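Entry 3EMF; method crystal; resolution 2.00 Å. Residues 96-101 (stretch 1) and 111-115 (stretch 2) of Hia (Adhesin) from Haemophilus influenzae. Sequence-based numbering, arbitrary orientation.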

# COMPACT_ATOMS: atom_id res chain seq x y z
N GLY A 96 -20.49 14.43 -12.86
CA GLY A 96 -21.77 14.86 -12.33
C GLY A 96 -21.68 16.04 -11.38
O GLY A 96 -22.36 16.07 -10.35
N GLY A 97 -20.84 17.01 -11.72
CA GLY A 97 -20.79 18.24 -10.95
C GLY A 97 -19.66 18.31 -9.93
O GLY A 97 -19.54 19.28 -9.19
N VAL A 98 -18.83 17.26 -9.89
CA VAL A 98 -17.67 17.22 -8.99
C VAL A 98 -16.39 17.15 -9.81
O VAL A 98 -16.29 16.38 -10.77
N GLN A 99 -15.42 17.98 -9.44
CA GLN A 99 -14.13 18.04 -10.11
C GLN A 99 -13.05 17.38 -9.23
O GLN A 99 -12.99 17.61 -8.02
N VAL A 100 -12.22 16.54 -9.84
CA VAL A 100 -11.15 15.87 -9.11
C VAL A 100 -9.87 16.05 -9.90
O VAL A 100 -9.81 15.71 -11.08
N THR A 101 -8.85 16.59 -9.23
CA THR A 101 -7.58 16.88 -9.87
C THR A 101 -6.46 16.37 -8.96
O THR A 101 -6.68 16.14 -7.77
N ILE A 111 -4.72 14.76 -3.97
CA ILE A 111 -5.98 14.72 -4.68
C ILE A 111 -6.88 15.83 -4.16
O ILE A 111 -7.10 15.95 -2.96
N THR A 112 -7.40 16.64 -5.07
CA THR A 112 -8.15 17.82 -4.70
C THR A 112 -9.56 17.74 -5.24
O THR A 112 -9.77 17.39 -6.40
N PHE A 113 -10.53 18.08 -4.39
CA PHE A 113 -11.94 17.95 -4.74
C PHE A 113 -12.61 19.31 -4.74
O PHE A 113 -12.48 20.06 -3.78
N ALA A 114 -13.32 19.61 -5.82
CA ALA A 114 -13.98 20.90 -5.96
C ALA A 114 -15.28 20.73 -6.75
O ALA A 114 -15.55 19.66 -7.27
N LEU A 115 -16.07 21.80 -6.84
CA LEU A 115 -17.33 21.75 -7.58
C LEU A 115 -17.13 21.94 -9.08
O LEU A 115 -16.53 22.93 -9.51

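Two waters hang on the threonine pair of this antiparallel ladder, each joining a side-chain hydroxyl of one strand to a backbone carbonyl of the other strand's residue. Water 1 lies 2.7 Å from Thr101 OG1 and donates to Thr112 O at 3.1 Å; water 2 lies 2.5 Å from Thr112 OG1 and donates a weak bond to Thr101 O at 3.5 Å. Both carbonyls already accept backbone hydrogen bonds, Thr112 N to Thr101 O at 2.8 Å and Thr101 N to Thr112 O at 3.1 Å, so the waters supplement a closed pair. Thr101 is p and Thr112 m; Thr101 OG1 comes within 3.6 Å of Thr112 CB, and Thr112 OG1 also has a partner elsewhere in the structure.

Gln99 and Ala114 share the threonines' face. Their backbones are tied by Gln99 N to Ala114 O at 2.7 Å and Ala114 N to Gln99 O at 3.0 Å, and their side chains approach at 4.5 Å, CB to CB. Gln99 is t at chi1 and chi2, with chi3 at 64°, and its side-chain amide makes no hydrogen bond to the second stretch.

The other face is apolar. Buried Val100 (t) divides its methyls between two neighbours: CG1 meets Ile111 CG2 at 3.7 Å, while CG2 lies 3.8 Å from CD2 of Phe113 (m, chi2 80°), approaching the ring obliquely. Ile111, m at both chi angles, has a sideways CA-to-CB bond yet still brings CG2 to this contact. Val100 and Phe113 form a non-hydrogen-bonded pair, so their backbones contribute CA-H...O contacts instead: Val100 CA to Thr112 O at 3.4 Å and Phe113 CA to Gln99 O at 3.5 Å.

Val98 (t) and Leu115 (m, p) direct their CA-to-CB bonds away, and Gly97 offers only backbone, its O lying 3.6 Å from Leu115 C.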

# COMPACT_ATOMS: atom_id res chain seq x y z
CB VAL A 98 -17.72 16.01 -8.03
CG1 VAL A 98 -16.50 16.01 -7.13
CG2 VAL A 98 -18.98 16.03 -7.20
CB GLN A 99 -13.75 19.50 -10.38
CG GLN A 99 -12.85 19.70 -11.60
CD GLN A 99 -12.57 21.17 -11.89
OE1 GLN A 99 -11.95 21.86 -11.08
NE2 GLN A 99 -13.01 21.64 -13.06
CB VAL A 100 -11.39 14.35 -8.96
CG1 VAL A 100 -10.17 13.69 -8.34
CG2 VAL A 100 -12.63 14.07 -8.14
CB THR A 101 -7.40 18.40 -10.08
OG1 THR A 101 -7.73 19.09 -8.87
CG2 THR A 101 -8.31 18.91 -11.21
CB ILE A 111 -6.69 13.37 -4.52
CG1 ILE A 111 -5.74 12.21 -4.82
CG2 ILE A 111 -7.90 13.34 -5.43
CD1 ILE A 111 -5.44 12.05 -6.30
CB THR A 112 -7.49 19.08 -5.28
OG1 THR A 112 -6.15 19.17 -4.80
CG2 THR A 112 -8.28 20.34 -4.88
CB PHE A 113 -12.65 17.04 -3.74
CG PHE A 113 -12.08 15.68 -3.68
CD1 PHE A 113 -10.93 15.43 -2.94
CD2 PHE A 113 -12.65 14.64 -4.38
CE1 PHE A 113 -10.38 14.18 -2.88
CE2 PHE A 113 -12.11 13.38 -4.33
CZ PHE A 113 -10.97 13.15 -3.57
CB ALA A 114 -13.05 21.89 -6.64
CB LEU A 115 -18.28 22.81 -7.05
CG LEU A 115 -19.12 22.44 -5.83
CD1 LEU A 115 -18.34 21.59 -4.86
CD2 LEU A 115 -19.64 23.71 -5.15
O HOH W 1 -10.27 19.83 -8.17
O HOH W 2 -4.41 18.30 -6.31